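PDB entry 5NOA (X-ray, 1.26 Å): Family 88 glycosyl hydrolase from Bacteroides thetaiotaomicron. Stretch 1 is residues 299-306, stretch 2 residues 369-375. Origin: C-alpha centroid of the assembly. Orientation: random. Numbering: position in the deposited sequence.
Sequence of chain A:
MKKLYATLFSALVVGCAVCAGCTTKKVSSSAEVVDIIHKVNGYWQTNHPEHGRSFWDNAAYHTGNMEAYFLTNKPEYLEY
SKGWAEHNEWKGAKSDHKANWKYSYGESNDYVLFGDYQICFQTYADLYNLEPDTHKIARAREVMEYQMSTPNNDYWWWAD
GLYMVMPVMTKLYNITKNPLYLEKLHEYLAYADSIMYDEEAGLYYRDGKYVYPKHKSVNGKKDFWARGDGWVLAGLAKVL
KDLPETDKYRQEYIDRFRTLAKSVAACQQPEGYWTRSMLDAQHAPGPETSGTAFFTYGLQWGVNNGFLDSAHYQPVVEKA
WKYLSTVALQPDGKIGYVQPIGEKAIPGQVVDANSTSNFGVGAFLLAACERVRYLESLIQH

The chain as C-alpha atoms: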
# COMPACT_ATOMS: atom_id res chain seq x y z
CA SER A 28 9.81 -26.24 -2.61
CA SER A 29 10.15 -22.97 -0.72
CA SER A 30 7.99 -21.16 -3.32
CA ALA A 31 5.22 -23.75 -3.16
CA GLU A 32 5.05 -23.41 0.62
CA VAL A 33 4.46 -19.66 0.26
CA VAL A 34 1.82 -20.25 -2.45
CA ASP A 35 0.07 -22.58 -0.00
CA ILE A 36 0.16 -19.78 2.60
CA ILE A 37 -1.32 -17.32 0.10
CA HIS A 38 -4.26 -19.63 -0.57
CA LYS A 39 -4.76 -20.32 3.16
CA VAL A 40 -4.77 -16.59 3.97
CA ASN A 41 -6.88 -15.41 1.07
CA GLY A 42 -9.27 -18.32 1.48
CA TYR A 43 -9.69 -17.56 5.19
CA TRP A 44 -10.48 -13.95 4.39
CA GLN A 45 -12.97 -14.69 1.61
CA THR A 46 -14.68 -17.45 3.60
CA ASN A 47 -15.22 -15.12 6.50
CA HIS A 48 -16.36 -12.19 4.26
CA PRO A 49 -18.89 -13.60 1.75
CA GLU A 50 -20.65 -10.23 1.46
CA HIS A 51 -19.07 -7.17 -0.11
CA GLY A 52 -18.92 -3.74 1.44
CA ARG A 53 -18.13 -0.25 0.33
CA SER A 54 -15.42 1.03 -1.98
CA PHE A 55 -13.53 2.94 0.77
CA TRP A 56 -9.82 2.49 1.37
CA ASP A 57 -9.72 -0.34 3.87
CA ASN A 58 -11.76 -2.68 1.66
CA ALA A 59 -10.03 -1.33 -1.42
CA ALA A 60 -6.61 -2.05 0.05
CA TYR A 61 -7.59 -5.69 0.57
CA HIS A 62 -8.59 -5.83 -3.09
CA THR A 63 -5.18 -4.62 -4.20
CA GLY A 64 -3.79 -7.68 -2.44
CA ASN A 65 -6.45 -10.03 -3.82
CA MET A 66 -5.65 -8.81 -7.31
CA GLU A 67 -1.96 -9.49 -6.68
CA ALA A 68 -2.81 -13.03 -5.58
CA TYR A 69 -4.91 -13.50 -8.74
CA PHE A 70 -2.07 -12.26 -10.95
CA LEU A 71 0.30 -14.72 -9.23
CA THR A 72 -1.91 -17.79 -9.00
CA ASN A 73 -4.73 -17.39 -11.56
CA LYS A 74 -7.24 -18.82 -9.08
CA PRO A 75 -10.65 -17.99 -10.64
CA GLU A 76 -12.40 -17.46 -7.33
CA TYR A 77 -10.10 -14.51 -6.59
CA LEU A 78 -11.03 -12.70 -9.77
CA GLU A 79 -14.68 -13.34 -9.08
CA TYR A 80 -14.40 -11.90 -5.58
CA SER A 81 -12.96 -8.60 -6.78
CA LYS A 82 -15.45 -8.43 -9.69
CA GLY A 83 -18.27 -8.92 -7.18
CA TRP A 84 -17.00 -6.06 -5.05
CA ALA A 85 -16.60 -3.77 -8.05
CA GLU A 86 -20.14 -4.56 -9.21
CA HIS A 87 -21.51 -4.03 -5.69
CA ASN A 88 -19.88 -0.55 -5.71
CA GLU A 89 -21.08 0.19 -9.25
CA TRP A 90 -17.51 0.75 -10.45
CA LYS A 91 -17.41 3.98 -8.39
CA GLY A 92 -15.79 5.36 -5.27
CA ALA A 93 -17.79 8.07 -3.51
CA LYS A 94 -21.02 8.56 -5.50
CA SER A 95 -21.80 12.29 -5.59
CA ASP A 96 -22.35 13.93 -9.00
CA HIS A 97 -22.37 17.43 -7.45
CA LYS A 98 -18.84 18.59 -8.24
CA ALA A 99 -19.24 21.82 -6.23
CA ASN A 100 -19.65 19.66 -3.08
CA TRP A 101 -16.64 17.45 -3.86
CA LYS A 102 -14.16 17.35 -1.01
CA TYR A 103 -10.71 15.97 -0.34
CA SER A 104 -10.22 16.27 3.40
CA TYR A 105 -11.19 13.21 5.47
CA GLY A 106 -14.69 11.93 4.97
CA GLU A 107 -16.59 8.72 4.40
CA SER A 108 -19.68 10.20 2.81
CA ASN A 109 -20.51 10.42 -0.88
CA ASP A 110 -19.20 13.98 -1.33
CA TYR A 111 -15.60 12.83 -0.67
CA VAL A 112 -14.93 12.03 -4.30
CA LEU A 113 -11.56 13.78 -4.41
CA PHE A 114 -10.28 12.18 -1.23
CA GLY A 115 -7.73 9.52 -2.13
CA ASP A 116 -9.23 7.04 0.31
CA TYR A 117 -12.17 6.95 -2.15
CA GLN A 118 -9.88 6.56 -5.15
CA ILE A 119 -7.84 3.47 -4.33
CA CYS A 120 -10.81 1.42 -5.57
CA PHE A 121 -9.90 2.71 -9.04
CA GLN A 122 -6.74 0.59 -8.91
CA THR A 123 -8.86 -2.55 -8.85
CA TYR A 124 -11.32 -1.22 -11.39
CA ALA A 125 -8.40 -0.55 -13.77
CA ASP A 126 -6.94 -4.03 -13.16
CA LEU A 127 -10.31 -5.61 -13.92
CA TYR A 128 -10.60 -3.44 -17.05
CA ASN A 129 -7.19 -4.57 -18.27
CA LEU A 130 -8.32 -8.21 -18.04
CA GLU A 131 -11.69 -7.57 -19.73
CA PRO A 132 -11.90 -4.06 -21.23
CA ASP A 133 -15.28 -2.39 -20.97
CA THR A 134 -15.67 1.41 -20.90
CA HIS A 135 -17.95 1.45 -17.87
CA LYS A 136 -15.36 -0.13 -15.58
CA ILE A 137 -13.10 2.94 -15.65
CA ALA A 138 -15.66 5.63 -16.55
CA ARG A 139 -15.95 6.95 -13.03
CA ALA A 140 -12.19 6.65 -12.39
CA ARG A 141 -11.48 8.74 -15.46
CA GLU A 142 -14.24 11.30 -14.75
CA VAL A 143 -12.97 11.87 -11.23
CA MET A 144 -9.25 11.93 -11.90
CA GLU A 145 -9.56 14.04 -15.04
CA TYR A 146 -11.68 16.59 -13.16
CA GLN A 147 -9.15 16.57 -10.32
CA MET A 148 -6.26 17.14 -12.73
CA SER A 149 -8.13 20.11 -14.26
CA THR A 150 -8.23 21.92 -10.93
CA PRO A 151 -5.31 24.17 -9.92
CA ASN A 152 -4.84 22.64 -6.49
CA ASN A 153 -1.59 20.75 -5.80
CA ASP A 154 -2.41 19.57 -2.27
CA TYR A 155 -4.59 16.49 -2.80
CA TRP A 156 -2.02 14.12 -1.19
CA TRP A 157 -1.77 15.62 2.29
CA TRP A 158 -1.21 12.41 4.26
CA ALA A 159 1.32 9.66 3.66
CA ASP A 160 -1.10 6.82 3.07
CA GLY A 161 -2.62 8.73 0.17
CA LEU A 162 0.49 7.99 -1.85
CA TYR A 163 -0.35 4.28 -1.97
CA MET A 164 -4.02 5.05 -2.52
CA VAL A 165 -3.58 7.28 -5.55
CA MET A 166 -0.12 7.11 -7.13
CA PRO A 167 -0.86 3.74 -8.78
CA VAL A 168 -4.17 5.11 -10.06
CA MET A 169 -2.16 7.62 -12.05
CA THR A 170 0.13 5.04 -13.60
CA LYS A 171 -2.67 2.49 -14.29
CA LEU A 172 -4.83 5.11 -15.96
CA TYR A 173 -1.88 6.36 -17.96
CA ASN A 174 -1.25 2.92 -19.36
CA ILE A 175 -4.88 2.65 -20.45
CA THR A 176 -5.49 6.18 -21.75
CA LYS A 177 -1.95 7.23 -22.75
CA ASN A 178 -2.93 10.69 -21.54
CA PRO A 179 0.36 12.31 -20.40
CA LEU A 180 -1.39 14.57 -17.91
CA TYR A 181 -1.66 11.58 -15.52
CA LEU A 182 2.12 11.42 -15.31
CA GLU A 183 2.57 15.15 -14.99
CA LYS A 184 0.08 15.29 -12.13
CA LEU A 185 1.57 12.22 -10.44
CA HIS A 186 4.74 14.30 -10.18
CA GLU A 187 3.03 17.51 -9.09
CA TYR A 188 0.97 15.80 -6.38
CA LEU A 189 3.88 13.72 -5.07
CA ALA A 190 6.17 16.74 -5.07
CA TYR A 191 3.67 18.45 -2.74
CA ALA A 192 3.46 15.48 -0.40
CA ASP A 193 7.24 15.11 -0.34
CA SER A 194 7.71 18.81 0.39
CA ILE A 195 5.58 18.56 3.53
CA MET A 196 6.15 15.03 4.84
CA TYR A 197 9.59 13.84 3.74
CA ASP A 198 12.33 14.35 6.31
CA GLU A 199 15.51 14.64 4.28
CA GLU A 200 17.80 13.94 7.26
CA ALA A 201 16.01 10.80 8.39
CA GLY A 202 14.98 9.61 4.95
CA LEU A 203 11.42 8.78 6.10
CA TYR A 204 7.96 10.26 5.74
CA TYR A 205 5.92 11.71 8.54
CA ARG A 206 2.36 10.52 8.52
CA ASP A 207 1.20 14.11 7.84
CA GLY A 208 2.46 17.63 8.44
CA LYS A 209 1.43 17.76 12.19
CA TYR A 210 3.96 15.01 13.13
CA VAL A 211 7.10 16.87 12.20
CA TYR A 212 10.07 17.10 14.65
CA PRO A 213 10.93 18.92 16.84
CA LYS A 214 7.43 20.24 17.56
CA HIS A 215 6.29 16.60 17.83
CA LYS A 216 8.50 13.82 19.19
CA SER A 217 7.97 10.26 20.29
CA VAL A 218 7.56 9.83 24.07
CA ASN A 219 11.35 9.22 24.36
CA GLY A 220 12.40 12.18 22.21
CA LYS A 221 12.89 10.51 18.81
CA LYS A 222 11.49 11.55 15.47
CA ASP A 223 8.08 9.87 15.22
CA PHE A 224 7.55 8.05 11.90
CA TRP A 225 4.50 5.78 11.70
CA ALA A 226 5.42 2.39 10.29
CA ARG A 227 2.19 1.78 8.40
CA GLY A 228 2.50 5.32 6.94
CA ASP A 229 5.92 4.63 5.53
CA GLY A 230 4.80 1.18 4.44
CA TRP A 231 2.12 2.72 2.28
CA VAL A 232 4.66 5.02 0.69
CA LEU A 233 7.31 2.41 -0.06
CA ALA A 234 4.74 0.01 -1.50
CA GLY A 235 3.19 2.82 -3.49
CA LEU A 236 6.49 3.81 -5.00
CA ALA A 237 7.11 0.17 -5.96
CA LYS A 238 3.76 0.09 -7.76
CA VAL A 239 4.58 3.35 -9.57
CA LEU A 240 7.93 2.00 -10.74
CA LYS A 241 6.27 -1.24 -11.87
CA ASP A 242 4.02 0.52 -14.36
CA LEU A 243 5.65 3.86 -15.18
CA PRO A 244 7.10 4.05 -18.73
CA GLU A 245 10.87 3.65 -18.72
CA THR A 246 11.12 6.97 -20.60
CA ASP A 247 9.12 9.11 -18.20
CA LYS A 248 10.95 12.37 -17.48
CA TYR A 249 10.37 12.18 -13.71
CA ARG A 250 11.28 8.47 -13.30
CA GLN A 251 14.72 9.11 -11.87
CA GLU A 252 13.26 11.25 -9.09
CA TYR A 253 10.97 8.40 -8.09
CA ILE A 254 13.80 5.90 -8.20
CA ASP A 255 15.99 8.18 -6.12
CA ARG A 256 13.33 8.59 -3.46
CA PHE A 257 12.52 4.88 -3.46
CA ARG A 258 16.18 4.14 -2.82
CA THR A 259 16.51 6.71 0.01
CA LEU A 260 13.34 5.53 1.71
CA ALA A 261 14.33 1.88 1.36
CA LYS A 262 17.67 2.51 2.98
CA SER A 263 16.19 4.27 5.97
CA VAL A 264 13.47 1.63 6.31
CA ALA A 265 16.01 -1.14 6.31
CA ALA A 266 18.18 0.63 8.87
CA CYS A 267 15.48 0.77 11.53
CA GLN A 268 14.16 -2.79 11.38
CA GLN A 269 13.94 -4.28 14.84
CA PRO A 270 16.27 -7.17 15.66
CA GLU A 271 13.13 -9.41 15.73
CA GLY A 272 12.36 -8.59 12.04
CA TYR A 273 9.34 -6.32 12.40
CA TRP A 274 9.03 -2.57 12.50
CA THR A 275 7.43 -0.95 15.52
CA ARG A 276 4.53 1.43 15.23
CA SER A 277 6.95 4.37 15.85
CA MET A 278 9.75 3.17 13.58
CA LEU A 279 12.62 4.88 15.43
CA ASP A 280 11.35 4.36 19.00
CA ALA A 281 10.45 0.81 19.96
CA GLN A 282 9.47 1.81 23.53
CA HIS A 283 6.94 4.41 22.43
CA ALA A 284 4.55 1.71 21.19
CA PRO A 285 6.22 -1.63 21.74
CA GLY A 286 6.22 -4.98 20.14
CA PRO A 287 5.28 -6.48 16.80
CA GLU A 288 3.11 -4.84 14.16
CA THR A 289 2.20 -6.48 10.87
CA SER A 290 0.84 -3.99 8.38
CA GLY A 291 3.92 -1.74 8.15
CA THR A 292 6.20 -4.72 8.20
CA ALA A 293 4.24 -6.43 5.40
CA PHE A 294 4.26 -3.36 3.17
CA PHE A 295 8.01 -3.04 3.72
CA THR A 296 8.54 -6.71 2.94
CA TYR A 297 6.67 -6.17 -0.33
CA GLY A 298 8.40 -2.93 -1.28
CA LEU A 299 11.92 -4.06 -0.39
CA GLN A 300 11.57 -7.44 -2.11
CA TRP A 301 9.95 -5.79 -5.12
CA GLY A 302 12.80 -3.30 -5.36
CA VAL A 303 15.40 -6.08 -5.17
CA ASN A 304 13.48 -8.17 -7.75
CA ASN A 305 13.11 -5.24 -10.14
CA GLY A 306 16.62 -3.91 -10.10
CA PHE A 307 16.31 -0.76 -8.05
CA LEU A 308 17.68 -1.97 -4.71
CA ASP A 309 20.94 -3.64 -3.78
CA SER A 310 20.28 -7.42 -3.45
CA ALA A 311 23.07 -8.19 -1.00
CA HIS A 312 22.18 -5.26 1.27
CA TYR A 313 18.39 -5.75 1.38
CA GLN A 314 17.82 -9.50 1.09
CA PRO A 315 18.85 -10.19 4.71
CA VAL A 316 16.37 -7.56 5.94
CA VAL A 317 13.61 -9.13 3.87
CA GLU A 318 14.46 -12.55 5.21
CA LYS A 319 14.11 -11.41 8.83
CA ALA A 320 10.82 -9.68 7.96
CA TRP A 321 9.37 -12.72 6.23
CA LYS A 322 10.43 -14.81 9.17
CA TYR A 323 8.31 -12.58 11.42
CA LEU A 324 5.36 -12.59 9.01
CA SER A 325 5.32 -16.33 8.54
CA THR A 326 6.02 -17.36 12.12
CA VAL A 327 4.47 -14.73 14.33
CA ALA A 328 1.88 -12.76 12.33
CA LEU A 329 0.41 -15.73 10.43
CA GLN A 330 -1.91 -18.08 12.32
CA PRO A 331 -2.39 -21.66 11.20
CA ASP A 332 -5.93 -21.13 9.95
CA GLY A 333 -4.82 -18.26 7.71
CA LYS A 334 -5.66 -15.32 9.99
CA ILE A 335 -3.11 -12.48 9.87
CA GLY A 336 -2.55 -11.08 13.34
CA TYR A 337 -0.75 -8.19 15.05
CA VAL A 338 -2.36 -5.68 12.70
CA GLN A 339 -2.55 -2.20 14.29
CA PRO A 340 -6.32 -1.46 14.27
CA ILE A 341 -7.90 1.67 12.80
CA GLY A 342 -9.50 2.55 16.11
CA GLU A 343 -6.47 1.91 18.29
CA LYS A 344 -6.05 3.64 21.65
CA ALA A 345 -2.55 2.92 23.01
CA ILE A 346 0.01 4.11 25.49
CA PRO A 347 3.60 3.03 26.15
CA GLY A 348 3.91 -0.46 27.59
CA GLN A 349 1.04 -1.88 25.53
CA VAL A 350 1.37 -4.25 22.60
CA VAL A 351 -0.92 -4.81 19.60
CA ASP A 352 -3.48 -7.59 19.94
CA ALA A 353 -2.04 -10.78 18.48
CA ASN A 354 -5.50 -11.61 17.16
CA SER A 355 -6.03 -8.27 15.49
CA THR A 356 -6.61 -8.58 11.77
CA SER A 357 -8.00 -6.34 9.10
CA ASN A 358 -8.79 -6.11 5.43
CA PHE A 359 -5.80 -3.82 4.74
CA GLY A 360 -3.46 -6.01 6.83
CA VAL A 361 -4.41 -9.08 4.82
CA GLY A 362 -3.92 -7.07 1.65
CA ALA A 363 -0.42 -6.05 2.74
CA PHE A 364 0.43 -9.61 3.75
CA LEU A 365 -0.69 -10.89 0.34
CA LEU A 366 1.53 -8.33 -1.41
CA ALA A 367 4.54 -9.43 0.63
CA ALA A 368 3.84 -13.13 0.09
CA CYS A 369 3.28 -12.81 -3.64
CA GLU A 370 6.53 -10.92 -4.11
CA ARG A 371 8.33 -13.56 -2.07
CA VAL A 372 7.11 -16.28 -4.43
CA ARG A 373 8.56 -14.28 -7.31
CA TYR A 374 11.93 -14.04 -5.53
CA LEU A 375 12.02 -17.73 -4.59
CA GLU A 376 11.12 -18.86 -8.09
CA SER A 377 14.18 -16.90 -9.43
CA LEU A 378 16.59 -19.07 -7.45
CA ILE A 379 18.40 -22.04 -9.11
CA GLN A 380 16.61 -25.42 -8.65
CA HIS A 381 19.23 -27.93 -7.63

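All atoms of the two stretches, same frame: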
# COMPACT_ATOMS: atom_id res chain seq x y z
N LEU A 299 10.49 -3.74 -0.34
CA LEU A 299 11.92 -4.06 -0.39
C LEU A 299 12.15 -5.25 -1.32
O LEU A 299 13.07 -5.22 -2.14
CB LEU A 299 12.49 -4.35 0.97
CG LEU A 299 12.52 -3.17 1.94
CD1 LEU A 299 13.02 -3.62 3.29
CD2 LEU A 299 13.36 -2.03 1.44
N GLN A 300 11.35 -6.31 -1.21
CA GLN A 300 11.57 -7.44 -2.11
C GLN A 300 11.30 -7.04 -3.54
O GLN A 300 12.00 -7.48 -4.46
CB GLN A 300 10.72 -8.62 -1.72
CG GLN A 300 11.04 -9.89 -2.56
CD GLN A 300 12.42 -10.47 -2.21
OE1 GLN A 300 12.55 -11.18 -1.23
NE2 GLN A 300 13.45 -10.12 -2.98
N TRP A 301 10.25 -6.23 -3.77
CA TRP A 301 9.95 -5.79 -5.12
C TRP A 301 11.12 -5.01 -5.67
O TRP A 301 11.56 -5.21 -6.82
CB TRP A 301 8.64 -4.95 -5.18
CG TRP A 301 8.28 -4.65 -6.58
CD1 TRP A 301 7.48 -5.42 -7.38
CD2 TRP A 301 8.75 -3.57 -7.39
NE1 TRP A 301 7.41 -4.88 -8.63
CE2 TRP A 301 8.21 -3.77 -8.69
CE3 TRP A 301 9.57 -2.46 -7.18
CZ2 TRP A 301 8.50 -2.93 -9.77
CZ3 TRP A 301 9.87 -1.62 -8.28
CH2 TRP A 301 9.31 -1.87 -9.54
N GLY A 302 11.66 -4.11 -4.88
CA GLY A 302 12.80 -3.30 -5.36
C GLY A 302 14.04 -4.10 -5.67
O GLY A 302 14.77 -3.77 -6.64
N VAL A 303 14.29 -5.14 -4.87
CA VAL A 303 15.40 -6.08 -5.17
C VAL A 303 15.07 -6.85 -6.46
O VAL A 303 15.94 -6.94 -7.35
CB VAL A 303 15.60 -7.04 -3.98
CG1 VAL A 303 16.47 -8.24 -4.34
CG2 VAL A 303 16.21 -6.28 -2.82
N ASN A 304 13.85 -7.36 -6.59
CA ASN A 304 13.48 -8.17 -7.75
C ASN A 304 13.40 -7.37 -9.03
O ASN A 304 13.44 -7.96 -10.10
CB ASN A 304 12.11 -8.79 -7.54
CG ASN A 304 12.07 -9.93 -6.58
OD1 ASN A 304 13.09 -10.50 -6.21
ND2 ASN A 304 10.85 -10.34 -6.21
N ASN A 305 13.31 -6.04 -8.96
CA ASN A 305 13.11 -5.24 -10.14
C ASN A 305 14.26 -4.29 -10.39
O ASN A 305 14.14 -3.42 -11.23
CB ASN A 305 11.75 -4.58 -10.14
CG ASN A 305 10.65 -5.58 -10.30
OD1 ASN A 305 10.21 -5.84 -11.42
ND2 ASN A 305 10.22 -6.20 -9.20
N GLY A 306 15.38 -4.51 -9.71
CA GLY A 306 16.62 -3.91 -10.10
C GLY A 306 16.88 -2.51 -9.63
O GLY A 306 17.75 -1.83 -10.15
N CYS A 369 3.20 -12.62 -2.21
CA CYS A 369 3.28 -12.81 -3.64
C CYS A 369 4.68 -12.45 -4.14
O CYS A 369 5.23 -13.14 -5.02
CB CYS A 369 2.22 -12.01 -4.35
SG CYS A 369 0.52 -12.62 -4.15
N GLU A 370 5.21 -11.34 -3.66
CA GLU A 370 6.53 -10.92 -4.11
C GLU A 370 7.61 -11.90 -3.65
O GLU A 370 8.59 -12.10 -4.37
CB GLU A 370 6.83 -9.49 -3.68
CG GLU A 370 7.95 -8.86 -4.49
CD GLU A 370 7.65 -8.75 -5.98
OE1 GLU A 370 6.46 -8.64 -6.41
OE2 GLU A 370 8.61 -8.77 -6.75
N ARG A 371 7.41 -12.52 -2.50
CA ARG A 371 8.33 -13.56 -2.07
C ARG A 371 8.34 -14.75 -3.00
O ARG A 371 9.40 -15.29 -3.30
CB ARG A 371 8.00 -14.03 -0.66
CG ARG A 371 9.00 -15.07 -0.20
CD ARG A 371 9.05 -15.23 1.26
NE ARG A 371 10.14 -16.09 1.68
CZ ARG A 371 11.41 -15.72 1.82
NH1 ARG A 371 11.82 -14.50 1.60
NH2 ARG A 371 12.30 -16.62 2.21
N VAL A 372 7.16 -15.18 -3.45
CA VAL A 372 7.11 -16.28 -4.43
C VAL A 372 7.93 -15.94 -5.66
O VAL A 372 8.70 -16.77 -6.15
CB VAL A 372 5.66 -16.61 -4.81
CG1 VAL A 372 5.60 -17.58 -5.99
CG2 VAL A 372 4.93 -17.19 -3.64
N ARG A 373 7.78 -14.71 -6.15
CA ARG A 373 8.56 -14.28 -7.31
C ARG A 373 10.07 -14.34 -7.08
O ARG A 373 10.84 -14.81 -7.93
CB ARG A 373 8.11 -12.90 -7.80
CG ARG A 373 6.63 -12.88 -8.21
CD ARG A 373 6.20 -11.54 -8.73
NE ARG A 373 4.74 -11.47 -8.98
CZ ARG A 373 3.85 -10.87 -8.20
NH1 ARG A 373 4.16 -10.23 -7.05
NH2 ARG A 373 2.57 -10.90 -8.60
N TYR A 374 10.51 -13.91 -5.91
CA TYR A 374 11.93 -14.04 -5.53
C TYR A 374 12.36 -15.51 -5.47
O TYR A 374 13.39 -15.89 -6.06
CB TYR A 374 12.16 -13.36 -4.17
CG TYR A 374 13.47 -13.75 -3.56
CD1 TYR A 374 14.66 -13.36 -4.15
CD2 TYR A 374 13.51 -14.49 -2.41
CE1 TYR A 374 15.87 -13.72 -3.60
CE2 TYR A 374 14.72 -14.85 -1.85
CZ TYR A 374 15.89 -14.47 -2.46
OH TYR A 374 17.10 -14.87 -1.89
N LEU A 375 11.62 -16.35 -4.75
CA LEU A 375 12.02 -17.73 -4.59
C LEU A 375 12.08 -18.47 -5.91
O LEU A 375 12.94 -19.33 -6.09
CB LEU A 375 11.12 -18.44 -3.59
CG LEU A 375 11.20 -17.93 -2.16
CD1 LEU A 375 10.07 -18.53 -1.37
CD2 LEU A 375 12.56 -18.21 -1.52
O HOH W 1 10.52 -12.21 0.34
O HOH W 2 8.35 -8.42 -9.34

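Two helical segments of one chain, far apart in sequence, pack here with their N-to-C directions inclined by 32° and their axes 9.3 Å apart at closest approach. Three residues cover most of the surface: Glu-370 from one segment, Gln-300 and Asn-304 from the other, all with their CA-to-CB bonds pointing toward the partner helix.

Glu-370 is the hub. Its chain is long enough to cross the gap and ends in two acceptor oxygens, which serve different partners. Glu-370 OE2 receives the shorter and straighter of the two direct hydrogen bonds across the contact, from Asn-304 ND2 at 2.8 Å with a nearly straight angle of 167°. OE1 turns back to its own helix, where Arg-373 NH1 lies 2.9 Å from Glu-370 OE1 in a salt bridge; the spacing of three residues brings the two side chains to neighbouring positions on the helix, and the arginine helps to balance a buried carboxylate. The same Glu-370 OE1 lies 3.5 Å from Trp-301 CD1, at the edge of the indole and near its plane, so the ring flanks the carboxylate without stacking on it.

Asn-304 suits its place because a short amide carries both a donor and an acceptor. Besides its bond to the carboxylate, Asn-304 ND2 makes a weak hydrogen bond to the backbone oxygen Glu-370 O, at 3.4 Å and 130°. That oxygen already accepts the helical bond from Tyr-374 N, 3.1 Å from Glu-370 O, so the amide adds to a helical bond and does not replace it. On the other side of the amide, Asn-304 OD1 sits 3.6 Å from Tyr-374 CB, near the plane of the tyrosine ring at its edge, and accepts a weak bond from Gln-300 NE2 at 3.3 Å, one helical turn back.

Gln-300 contributes both bulk and polarity. Its methylene Gln-300 CG packs 3.8 Å from Glu-370 CG, and Gln-300 CD approaches Tyr-374 CB to 3.5 Å, close packing; no direct hydrogen bond joins Gln-300 to the other helix. The amide oxygen instead reaches Arg-371 through water 1, which donates to Gln-300 OE1 at 2.8 Å and accepts from Arg-371 NH1 at 2.9 Å.

A second water extends the polar network where the first helix ends. Water 2 accepts from Asn-305 ND2 at 2.9 Å and donates to Glu-370 OE2 at 2.6 Å, while the same Asn-305 ND2 donates to Trp-301 O at 2.9 Å, tying the departing chain back to the helix.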